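Local coordinates for protein putative dehydrogenase (Amycolatopsis orientalis, PDB 5A9T) that reduces imines to amines with NADPH, as an imine reductase built from a Rossmann-type nucleotide-binding domain and a helical, amine-binding C-terminal domain, at residues D57-S62 / G80-A85; V67-Y72 / Y76-P81; A188-G193 / Q255-E260; A275-S280 / V285-R290. One frame throughout, in Å; residues are numbered along the deposited sequence.

Interaction 1 (D57-S62 / G80-A85); sequences DAVSAS and GPAREA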
loop_
_atom_site.group_PDB
_atom_site.type_symbol
_atom_site.label_atom_id
_atom_site.label_comp_id
_atom_site.label_asym_id
_atom_site.label_seq_id
_atom_site.Cartn_x
_atom_site.Cartn_y
_atom_site.Cartn_z
ATOM N N ASP A 57 -12.283 42.259 14.203
ATOM C CA ASP A 57 -11.945 42.025 15.583
ATOM C C ASP A 57 -11.253 40.678 15.770
ATOM O O ASP A 57 -10.301 40.551 16.541
ATOM C CB ASP A 57 -13.186 42.105 16.460
ATOM C CG ASP A 57 -13.858 43.498 16.453
ATOM O OD1 ASP A 57 -13.180 44.550 16.354
ATOM O OD2 ASP A 57 -15.116 43.497 16.571
ATOM N N ALA A 58 -11.681 39.637 15.052
ATOM C CA ALA A 58 -11.022 38.359 15.175
ATOM C C ALA A 58 -9.561 38.425 14.721
ATOM O O ALA A 58 -8.684 37.949 15.395
ATOM C CB ALA A 58 -11.721 37.330 14.330
ATOM N N VAL A 59 -9.341 39.040 13.578
ATOM C CA VAL A 59 -7.961 39.219 13.049
ATOM C C VAL A 59 -7.124 40.050 14.039
ATOM O O VAL A 59 -5.890 39.765 14.253
ATOM C CB VAL A 59 -8.046 39.894 11.652
ATOM C CG1 VAL A 59 -6.724 40.431 11.144
ATOM C CG2 VAL A 59 -8.558 38.832 10.657
ATOM N N SER A 60 -7.717 41.131 14.576
ATOM C CA SER A 60 -6.951 42.035 15.437
ATOM C C SER A 60 -6.577 41.429 16.797
ATOM O O SER A 60 -5.741 41.978 17.537
ATOM C CB SER A 60 -7.732 43.369 15.617
ATOM O OG SER A 60 -7.977 44.018 14.396
ATOM N N ALA A 61 -7.193 40.291 17.194
ATOM C CA ALA A 61 -7.009 39.683 18.504
ATOM C C ALA A 61 -5.652 39.002 18.657
ATOM O O ALA A 61 -5.179 38.763 19.772
ATOM C CB ALA A 61 -8.099 38.666 18.824
ATOM N N SER A 62 -5.094 38.555 17.524
ATOM C CA SER A 62 -3.971 37.643 17.529
ATOM C C SER A 62 -3.050 37.935 16.374
ATOM O O SER A 62 -3.493 38.343 15.359
ATOM C CB SER A 62 -4.406 36.140 17.433
ATOM O OG SER A 62 -5.533 35.881 18.284
ATOM N N GLY A 80 -11.291 39.674 3.498
ATOM C CA GLY A 80 -11.187 40.951 2.781
ATOM C C GLY A 80 -11.491 42.167 3.671
ATOM O O GLY A 80 -10.776 43.148 3.558
ATOM N N PRO A 81 -12.507 42.119 4.499
ATOM C CA PRO A 81 -12.821 43.307 5.267
ATOM C C PRO A 81 -11.688 43.703 6.269
ATOM O O PRO A 81 -11.688 44.810 6.871
ATOM C CB PRO A 81 -14.087 42.949 6.043
ATOM C CG PRO A 81 -14.765 41.944 5.166
ATOM C CD PRO A 81 -13.639 41.140 4.581
ATOM N N ALA A 82 -10.803 42.740 6.546
ATOM C CA ALA A 82 -9.751 42.926 7.535
ATOM C C ALA A 82 -8.430 43.250 6.869
ATOM O O ALA A 82 -7.344 43.046 7.429
ATOM C CB ALA A 82 -9.678 41.675 8.435
ATOM N N ARG A 83 -8.496 43.814 5.662
ATOM C CA ARG A 83 -7.300 44.108 4.889
ATOM C C ARG A 83 -6.200 44.802 5.691
ATOM O O ARG A 83 -5.059 44.370 5.675
ATOM C CB ARG A 83 -7.669 44.968 3.639
ATOM C CG ARG A 83 -6.438 45.531 2.868
ATOM N N GLU A 84 -6.612 45.911 6.228
ATOM C CA GLU A 84 -5.625 46.725 6.944
ATOM C C GLU A 84 -5.084 46.013 8.206
ATOM O O GLU A 84 -3.832 46.030 8.493
ATOM C CB GLU A 84 -6.268 48.084 7.271
ATOM C CG GLU A 84 -6.499 49.007 6.050
ATOM N N ALA A 85 -6.007 45.380 8.955
ATOM C CA ALA A 85 -5.637 44.700 10.144
ATOM C C ALA A 85 -4.702 43.559 9.929
ATOM O O ALA A 85 -4.026 43.148 10.838
ATOM C CB ALA A 85 -6.832 44.295 10.935
#
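Val59 spreads its two methyl groups over two alanines of residues 80-85. Its CG2 meets CB of Ala82 at 3.8 Å, and its CG1 lies 3.9 Å from CB of Ala85, about as far as it is from the carbonyl O of that residue. The fork is set by chi1 of 166°: CG1 stands anti to the backbone N and faces Ala85, while CG2, anti to the carbonyl carbon, is turned to Ala82. Single methyls suit the receiving side, since they let the loop come close to the helix, and a beta-branched valine offers one methyl to each. Beside this apolar patch Ser60 is modelled in two conformers; in the one described here, OG lies near Ala85 CB and bonds Val56 O, one turn back in its own helix.

Further out, Arg89 helps to fix both ends: its NE bonds the carbonyl O of Ala85 and its NH1 that of Ser62, while its side chain also packs on Val59, as does Leu86. The contact thus lays the loop between helix 75-78 and strand 90-93 against helix 55-60 of the Rossmann-type domain. Ala58 in this helix and Ala61 just after it pack on strand 30-34, and Ala61 also on Thr9 of strand 7-11.

Interaction 2 (V67-Y72 / Y76-P81); sequences VCLADY and YSALGP
Leu69 straddles the methyl of Ala78: CD1 approaches Ala78 CB at 3.8 Å and CD2 the same atom at 3.9 Å, so the leucine meets the helix with both branches of its fork. That posture follows from its first torsion, which sets CG anti to the carbonyl carbon (chi1 -62°) and carries the fork across to helix 75-78. Alanine fits the helix side well, because its one methyl sits against both branches.

Val67 and Leu79 form a second, looser pair. Both CA-CB bonds point at the opposite segment, and the methyls CG2 of Val67 and CD2 of Leu79 come within 4.3 Å of each other. Valine suits the end of strand 64-67, where its backbone is hydrogen-bonded to Val92 of strand 90-93 and to Leu94 just past its end. Leucine, with its longer reach, also touches Trp108 of helix 99-111 and Ile55 of helix 55-60.

Asn95, an NADP(+)-binding residue, gives its ND2 to the carbonyl O of Leu69 and to OD1 of Asp71, flanking Ala70, which is also an NADP(+)-binding residue of this protein, though no cofactor is bound to this chain here. Between residues 67-72 and 76-81 themselves there is no hydrogen bond and no charge pair. The contact is purely apolar, resting on dispersion and exclusion of water, while the directional bonds of residues 67-72 go elsewhere: backbone bonds of Val67 and Cys68 to the neighbouring strands, and those of Leu69 O and Asp71 to Asn95 on the cofactor side.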
loop_
_atom_site.group_PDB
_atom_site.type_symbol
_atom_site.label_atom_id
_atom_site.label_comp_id
_atom_site.label_asym_id
_atom_site.label_seq_id
_atom_site.Cartn_x
_atom_site.Cartn_y
_atom_site.Cartn_z
ATOM N N VAL A 67 -6.609 29.573 9.680
ATOM C CA VAL A 67 -7.774 29.734 8.824
ATOM C C VAL A 67 -8.182 28.331 8.321
ATOM O O VAL A 67 -7.333 27.618 7.749
ATOM C CB VAL A 67 -7.507 30.718 7.727
ATOM C CG1 VAL A 67 -8.755 30.864 6.857
ATOM C CG2 VAL A 67 -7.125 32.071 8.258
ATOM N N CYS A 68 -9.471 27.979 8.453
ATOM C CA CYS A 68 -9.992 26.694 7.969
ATOM C C CYS A 68 -11.431 26.931 7.499
ATOM O O CYS A 68 -12.419 26.608 8.193
ATOM C CB CYS A 68 -9.846 25.676 9.063
ATOM S SG CYS A 68 -10.116 23.980 8.462
ATOM N N LEU A 69 -11.515 27.538 6.310
ATOM C CA LEU A 69 -12.842 27.985 5.763
ATOM C C LEU A 69 -13.478 26.821 5.064
ATOM O O LEU A 69 -12.838 25.869 4.702
ATOM C CB LEU A 69 -12.655 29.143 4.817
ATOM C CG LEU A 69 -12.047 30.429 5.415
ATOM C CD1 LEU A 69 -11.712 31.336 4.245
ATOM C CD2 LEU A 69 -12.878 31.140 6.388
ATOM N N ALA A 70 -14.800 26.951 4.795
ATOM C CA ALA A 70 -15.462 26.013 3.911
ATOM C C ALA A 70 -14.821 25.952 2.525
ATOM O O ALA A 70 -14.273 26.982 2.029
ATOM C CB ALA A 70 -16.989 26.444 3.826
ATOM N N ASP A 71 -14.873 24.823 1.805
ATOM C CA ASP A 71 -14.268 24.740 0.431
ATOM C C ASP A 71 -14.739 25.822 -0.554
ATOM O O ASP A 71 -14.019 26.364 -1.364
ATOM C CB ASP A 71 -14.486 23.362 -0.285
ATOM C CG ASP A 71 -13.980 22.166 0.527
ATOM O OD1 ASP A 71 -13.153 22.355 1.474
ATOM O OD2 ASP A 71 -14.373 21.017 0.206
ATOM N N TYR A 72 -16.021 26.153 -0.455
ATOM C CA TYR A 72 -16.563 27.049 -1.503
ATOM C C TYR A 72 -16.268 28.500 -1.177
ATOM O O TYR A 72 -16.577 29.395 -1.971
ATOM C CB TYR A 72 -18.107 26.869 -1.642
ATOM C CG TYR A 72 -18.867 27.206 -0.407
ATOM C CD1 TYR A 72 -19.082 26.242 0.568
ATOM C CD2 TYR A 72 -19.367 28.518 -0.159
ATOM C CE1 TYR A 72 -19.760 26.549 1.713
ATOM C CE2 TYR A 72 -20.063 28.817 1.018
ATOM C CZ TYR A 72 -20.224 27.802 1.954
ATOM O OH TYR A 72 -20.908 28.019 3.095
ATOM N N TYR A 76 -9.650 35.489 0.292
ATOM C CA TYR A 76 -9.687 36.861 -0.068
ATOM C C TYR A 76 -11.051 37.478 0.353
ATOM O O TYR A 76 -11.128 38.712 0.560
ATOM C CB TYR A 76 -9.360 37.183 -1.561
ATOM C CG TYR A 76 -10.291 36.622 -2.566
ATOM C CD1 TYR A 76 -11.440 37.355 -2.994
ATOM C CD2 TYR A 76 -10.072 35.374 -3.141
ATOM C CE1 TYR A 76 -12.374 36.780 -3.871
ATOM C CE2 TYR A 76 -11.019 34.833 -4.034
ATOM C CZ TYR A 76 -12.155 35.558 -4.416
ATOM O OH TYR A 76 -13.071 34.975 -5.325
ATOM N N SER A 77 -12.098 36.633 0.252
ATOM C CA SER A 77 -13.442 37.106 0.581
ATOM C C SER A 77 -13.711 37.146 2.081
ATOM O O SER A 77 -14.138 38.198 2.605
ATOM C CB SER A 77 -14.493 36.240 -0.098
ATOM O OG SER A 77 -15.831 36.560 0.372
ATOM N N ALA A 78 -13.436 36.063 2.818
ATOM C CA ALA A 78 -13.640 36.056 4.264
ATOM C C ALA A 78 -12.810 37.081 4.991
ATOM O O ALA A 78 -13.324 37.702 5.935
ATOM C CB ALA A 78 -13.357 34.670 4.796
ATOM N N LEU A 79 -11.546 37.185 4.595
ATOM C CA LEU A 79 -10.679 38.106 5.297
ATOM C C LEU A 79 -10.583 39.412 4.608
ATOM O O LEU A 79 -9.897 40.365 5.141
ATOM C CB LEU A 79 -9.277 37.497 5.456
ATOM C CG LEU A 79 -9.144 36.482 6.590
ATOM C CD1 LEU A 79 -10.264 35.512 6.924
ATOM C CD2 LEU A 79 -7.810 35.764 6.200
ATOM N N GLY A 80 -11.291 39.674 3.498
ATOM C CA GLY A 80 -11.187 40.951 2.781
ATOM C C GLY A 80 -11.491 42.167 3.671
ATOM O O GLY A 80 -10.776 43.148 3.558
ATOM N N PRO A 81 -12.507 42.119 4.499
ATOM C CA PRO A 81 -12.821 43.307 5.267
ATOM C C PRO A 81 -11.688 43.703 6.269
ATOM O O PRO A 81 -11.688 44.810 6.871
ATOM C CB PRO A 81 -14.087 42.949 6.043
ATOM C CG PRO A 81 -14.765 41.944 5.166
ATOM C CD PRO A 81 -13.639 41.140 4.581
#

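Interaction 3 (A188-G193 / Q255-E260); sequences AAALVG and QGVDTE. With CA (calcium ion), chain C.
Val257 packs on Ala190 and Leu191 just after a Schellman motif, where helix 238-255 ends and the chain turns back across helix 166-193 of the C-terminal domain. The positive phi of Gly256 (76°) is easy for a residue without a side chain. From there CB of Val257 points at the helix and already lies 4.1 Å from Leu191 CD2. CG1, anti to the backbone N (chi1 168°), comes 4.0 Å from the same leucine methyl and 4.2 Å from CB of Ala190. The other branch, CG2, rests 3.7 Å from the carbonyl O of Ala190, so the two methyls cover the side chain and the backbone of one helical turn. Leu191 crosses the valine at about a right angle, and the small Ala190 lets Val257 approach the helix backbone. With an alanine here in place of Val257, CG1 and CG2 are lost, which would probably open a gap beside Leu191 CD2 and leave the Ala190 carbonyl without its methyl cover. Val257 also packs on Trp289 of the second subunit, so it belongs to the dimer interface as well.

Asp258 and Glu260 both form salt bridges to Arg271 of that subunit, and Asp258 OD2 closes an Asx turn by accepting from Glu260 N. Calcium draws on the same junction, bridging to Arg290 O of the second subunit: Gly256 O binds the ion at 2.4 Å, and a water it holds donates to Gln255 O.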
loop_
_atom_site.group_PDB
_atom_site.type_symbol
_atom_site.label_atom_id
_atom_site.label_comp_id
_atom_site.label_asym_id
_atom_site.label_seq_id
_atom_site.Cartn_x
_atom_site.Cartn_y
_atom_site.Cartn_z
ATOM N N ALA A 188 -7.510 -8.195 -2.595
ATOM C CA ALA A 188 -6.858 -9.276 -1.910
ATOM C C ALA A 188 -7.761 -9.947 -0.875
ATOM O O ALA A 188 -7.820 -11.179 -0.758
ATOM C CB ALA A 188 -5.619 -8.784 -1.276
ATOM N N ALA A 189 -8.460 -9.131 -0.083
ATOM C CA ALA A 189 -9.390 -9.608 0.916
ATOM C C ALA A 189 -10.528 -10.376 0.270
ATOM O O ALA A 189 -10.964 -11.390 0.790
ATOM C CB ALA A 189 -9.833 -8.470 1.825
ATOM N N ALA A 190 -11.026 -9.891 -0.829
ATOM C CA ALA A 190 -12.049 -10.660 -1.556
ATOM C C ALA A 190 -11.505 -12.006 -2.032
ATOM O O ALA A 190 -12.258 -13.004 -1.949
ATOM C CB ALA A 190 -12.576 -9.817 -2.669
ATOM N N LEU A 191 -10.292 -12.046 -2.524
ATOM C CA LEU A 191 -9.675 -13.316 -2.957
ATOM C C LEU A 191 -9.553 -14.270 -1.848
ATOM O O LEU A 191 -10.032 -15.400 -1.954
ATOM C CB LEU A 191 -8.318 -13.081 -3.617
ATOM C CG LEU A 191 -8.329 -12.576 -5.022
ATOM C CD1 LEU A 191 -6.980 -12.023 -5.448
ATOM C CD2 LEU A 191 -8.768 -13.749 -5.915
ATOM N N VAL A 192 -8.945 -13.896 -0.722
ATOM C CA VAL A 192 -8.847 -14.919 0.396
ATOM C C VAL A 192 -10.210 -15.179 1.002
ATOM O O VAL A 192 -10.495 -16.273 1.501
ATOM C CB VAL A 192 -7.771 -14.587 1.444
ATOM C CG1 VAL A 192 -6.443 -14.492 0.780
ATOM C CG2 VAL A 192 -8.098 -13.275 2.230
ATOM N N GLY A 193 -11.116 -14.215 0.943
ATOM C CA GLY A 193 -12.461 -14.365 1.448
ATOM C C GLY A 193 -13.217 -15.402 0.681
ATOM O O GLY A 193 -14.124 -16.014 1.266
ATOM N N GLN A 255 -11.851 -18.471 -8.687
ATOM C CA GLN A 255 -12.438 -18.268 -7.405
ATOM C C GLN A 255 -13.770 -17.541 -7.333
ATOM O O GLN A 255 -14.363 -17.362 -6.252
ATOM C CB GLN A 255 -11.483 -17.488 -6.475
ATOM C CG GLN A 255 -10.176 -18.245 -6.200
ATOM C CD GLN A 255 -10.334 -19.521 -5.452
ATOM O OE1 GLN A 255 -9.959 -20.564 -5.969
ATOM N NE2 GLN A 255 -10.956 -19.494 -4.241
ATOM N N GLY A 256 -14.227 -17.079 -8.489
ATOM C CA GLY A 256 -15.497 -16.344 -8.538
ATOM C C GLY A 256 -15.387 -14.938 -8.018
ATOM O O GLY A 256 -16.369 -14.365 -7.506
ATOM N N VAL A 257 -14.190 -14.333 -8.130
ATOM C CA VAL A 257 -13.949 -13.015 -7.668
ATOM C C VAL A 257 -13.772 -12.052 -8.818
ATOM O O VAL A 257 -13.170 -12.427 -9.851
ATOM C CB VAL A 257 -12.678 -13.027 -6.734
ATOM C CG1 VAL A 257 -12.175 -11.625 -6.414
ATOM C CG2 VAL A 257 -12.976 -13.850 -5.499
ATOM N N ASP A 258 -14.253 -10.859 -8.701
ATOM C CA ASP A 258 -14.247 -9.890 -9.759
ATOM C C ASP A 258 -12.815 -9.603 -10.198
ATOM O O ASP A 258 -11.908 -9.562 -9.399
ATOM C CB ASP A 258 -14.974 -8.649 -9.331
ATOM C CG ASP A 258 -15.066 -7.618 -10.418
ATOM O OD1 ASP A 258 -16.007 -7.888 -11.209
ATOM O OD2 ASP A 258 -14.305 -6.634 -10.515
ATOM N N THR A 259 -12.638 -9.359 -11.491
ATOM C CA THR A 259 -11.303 -9.140 -12.042
ATOM C C THR A 259 -11.007 -7.699 -12.404
ATOM O O THR A 259 -9.902 -7.451 -12.931
ATOM C CB THR A 259 -11.122 -9.986 -13.301
ATOM O OG1 THR A 259 -12.087 -9.563 -14.280
ATOM C CG2 THR A 259 -11.220 -11.447 -13.038
ATOM N N GLU A 260 -11.855 -6.721 -12.108
ATOM C CA GLU A 260 -11.637 -5.370 -12.585
ATOM C C GLU A 260 -10.283 -4.840 -12.123
ATOM O O GLU A 260 -9.565 -4.300 -12.920
ATOM C CB GLU A 260 -12.704 -4.373 -12.191
ATOM C CG GLU A 260 -12.584 -3.060 -12.996
ATOM C CD GLU A 260 -13.674 -2.010 -12.684
ATOM O OE1 GLU A 260 -14.748 -2.339 -12.116
ATOM O OE2 GLU A 260 -13.442 -0.806 -13.013
HETATM CA CA CA C . -18.055 -14.533 -5.816
HETATM O O HOH W 1 -16.479 -16.272 -4.953
HETATM O O HOH W 2 -18.988 -16.277 -7.115
#

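Interaction 4 (A275-S280 / V285-R290); sequences AGFGES and VIELWR. With CA (calcium ion), chain B.
Glu287 and Leu288 carry the contact of residues 285-290 with 275-280, but the segment begins with Val285, in a 3-10 turn, whose side chain points away from that partner and packs on Leu238 and on Leu186 of the second subunit. Ile286 likewise serves other neighbours, lying against Ala190 of that subunit. Its CD1 also lies over one face of the Arg290 guanidinium, offset toward the rim.

At Glu287 the chain reaches Phe277: CB is 3.8 Å from CZ of the ring, the two side chains crossing at about a right angle. Bent at chi2 (-64°), the glutamate then carries its carboxylate off from the ring, and OE2 shares a hydrogen bond with Tyr231 OH as well as the salt bridge with Arg290. Its aliphatic root thus serves the phenylalanine and its charged end the arginine. Leu288 follows with CD2 3.9 Å from CB of Ala275, a methyl pair near the surface, which the short alanine allows to come close.

Trp289 turns to Leu268 and Arg271 of its own chain and to Asp258 of the second subunit. Arg290 closes the chain: NE meets Glu287 OE2 at 2.8 Å, and its terminal carboxylate grips calcium through both oxygens, O at 2.4 Å. The pair of segments thereby folds the C-terminal tail back over the Schellman end of helix 260-274, with helix 238-255 alongside and the second subunit beyond.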
loop_
_atom_site.group_PDB
_atom_site.type_symbol
_atom_site.label_atom_id
_atom_site.label_comp_id
_atom_site.label_asym_id
_atom_site.label_seq_id
_atom_site.Cartn_x
_atom_site.Cartn_y
_atom_site.Cartn_z
ATOM N N ALA A 275 4.080 1.712 -25.723
ATOM C CA ALA A 275 4.987 2.809 -25.746
ATOM C C ALA A 275 6.457 2.443 -25.755
ATOM O O ALA A 275 7.232 3.365 -25.679
ATOM C CB ALA A 275 4.687 3.779 -24.601
ATOM N N GLY A 276 6.874 1.176 -25.736
ATOM C CA GLY A 276 8.298 0.811 -25.749
ATOM C C GLY A 276 8.997 0.377 -24.473
ATOM O O GLY A 276 10.177 0.084 -24.485
ATOM N N PHE A 277 8.238 0.260 -23.360
ATOM C CA PHE A 277 8.827 -0.001 -22.074
ATOM C C PHE A 277 8.802 -1.418 -21.638
ATOM O O PHE A 277 9.206 -1.777 -20.547
ATOM C CB PHE A 277 8.050 0.863 -21.011
ATOM C CG PHE A 277 8.251 2.318 -21.155
ATOM C CD1 PHE A 277 9.454 2.946 -20.667
ATOM C CD2 PHE A 277 7.287 3.114 -21.752
ATOM C CE1 PHE A 277 9.655 4.327 -20.829
ATOM C CE2 PHE A 277 7.483 4.472 -21.881
ATOM C CZ PHE A 277 8.647 5.076 -21.382
ATOM N N GLY A 278 8.390 -2.357 -22.519
ATOM C CA GLY A 278 8.311 -3.718 -22.082
ATOM C C GLY A 278 9.544 -4.385 -21.510
ATOM O O GLY A 278 9.429 -5.259 -20.665
ATOM N N GLU A 279 10.731 -4.046 -22.048
ATOM C CA GLU A 279 11.954 -4.676 -21.530
ATOM C C GLU A 279 12.652 -3.881 -20.440
ATOM O O GLU A 279 13.711 -4.335 -19.924
ATOM C CB GLU A 279 12.978 -4.801 -22.721
ATOM C CG GLU A 279 12.335 -5.568 -23.882
ATOM C CD GLU A 279 13.295 -5.789 -25.060
ATOM O OE1 GLU A 279 14.491 -5.932 -24.818
ATOM O OE2 GLU A 279 12.837 -5.827 -26.230
ATOM N N SER A 280 12.052 -2.734 -20.095
ATOM C CA SER A 280 12.482 -1.972 -18.921
ATOM C C SER A 280 11.912 -2.581 -17.662
ATOM O O SER A 280 11.115 -3.507 -17.711
ATOM C CB SER A 280 12.036 -0.542 -19.058
ATOM O OG SER A 280 12.626 0.055 -20.184
ATOM N N VAL A 285 6.810 2.297 -15.806
ATOM C CA VAL A 285 5.380 2.697 -16.047
ATOM C C VAL A 285 5.124 4.102 -15.605
ATOM O O VAL A 285 4.328 4.813 -16.190
ATOM C CB VAL A 285 4.453 1.661 -15.431
ATOM C CG1 VAL A 285 4.402 1.788 -13.924
ATOM C CG2 VAL A 285 3.068 1.802 -16.002
ATOM N N ILE A 286 5.909 4.609 -14.603
ATOM C CA ILE A 286 5.748 5.947 -14.185
ATOM C C ILE A 286 5.975 6.993 -15.300
ATOM O O ILE A 286 5.421 8.122 -15.287
ATOM C CB ILE A 286 6.619 6.309 -12.952
ATOM C CG1 ILE A 286 6.149 7.633 -12.231
ATOM C CG2 ILE A 286 8.107 6.409 -13.346
ATOM C CD1 ILE A 286 6.982 7.885 -10.971
ATOM N N GLU A 287 6.806 6.652 -16.304
ATOM C CA GLU A 287 7.070 7.656 -17.366
ATOM C C GLU A 287 5.933 8.026 -18.251
ATOM O O GLU A 287 5.908 9.192 -18.681
ATOM C CB GLU A 287 8.185 7.092 -18.232
ATOM C CG GLU A 287 9.490 7.051 -17.542
ATOM C CD GLU A 287 10.028 8.424 -17.178
ATOM O OE1 GLU A 287 9.972 9.351 -18.060
ATOM O OE2 GLU A 287 10.493 8.563 -16.042
ATOM N N LEU A 288 4.961 7.174 -18.348
ATOM C CA LEU A 288 3.683 7.493 -19.052
ATOM C C LEU A 288 2.904 8.522 -18.252
ATOM O O LEU A 288 1.919 9.046 -18.794
ATOM C CB LEU A 288 2.825 6.232 -19.115
ATOM C CG LEU A 288 3.238 4.976 -19.847
ATOM C CD1 LEU A 288 2.442 3.769 -19.319
ATOM C CD2 LEU A 288 3.043 5.222 -21.330
ATOM N N TRP A 289 3.209 8.710 -16.956
ATOM C CA TRP A 289 2.334 9.577 -16.102
ATOM C C TRP A 289 2.914 10.902 -15.745
ATOM O O TRP A 289 2.180 11.775 -15.262
ATOM C CB TRP A 289 1.956 8.826 -14.815
ATOM C CG TRP A 289 1.383 7.469 -15.009
ATOM C CD1 TRP A 289 0.777 7.007 -16.152
ATOM C CD2 TRP A 289 1.335 6.412 -14.089
ATOM N NE1 TRP A 289 0.365 5.713 -15.966
ATOM C CE2 TRP A 289 0.709 5.290 -14.723
ATOM C CE3 TRP A 289 1.775 6.243 -12.769
ATOM C CZ2 TRP A 289 0.587 4.050 -14.086
ATOM C CZ3 TRP A 289 1.587 5.076 -12.152
ATOM C CH2 TRP A 289 1.055 3.952 -12.776
ATOM N N ARG A 290 4.238 11.067 -15.842
ATOM C CA ARG A 290 4.890 12.279 -15.393
ATOM C C ARG A 290 4.382 13.466 -16.175
ATOM O O ARG A 290 4.377 14.583 -15.517
ATOM C CB ARG A 290 6.424 12.187 -15.552
ATOM C CG ARG A 290 7.068 11.228 -14.676
ATOM C CD ARG A 290 8.573 11.297 -14.843
ATOM N NE ARG A 290 9.372 10.289 -14.186
ATOM C CZ ARG A 290 9.600 10.311 -12.861
ATOM N NH1 ARG A 290 8.989 11.235 -12.081
ATOM N NH2 ARG A 290 10.382 9.366 -12.357
ATOM O OXT ARG A 290 3.892 13.459 -17.321
HETATM CA CA CA B . 3.806 16.067 -17.274
HETATM O O HOH W 3 3.173 17.980 -18.514
HETATM O O HOH W 4 3.969 17.618 -15.320
#

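In the fold
Interactions 1 and 2 belong to the nucleotide-binding domain and share Gly80 and Pro81: the end of helix 75-78 packs on the loop leaving strand 64-67, and the loop after it packs on helix 55-60. Interaction 2 is buried and interaction 1 partly so; both rely on aliphatic methyls. Interactions 3 and 4 lie on the opposite side of the chain's centre, in the helical domain, about 28 Å apart between centres. The first is buried, the second a surface contact with an aromatic ring. Both touch the second subunit, and add charged groups at their margins; both have calcium at the subunit boundary.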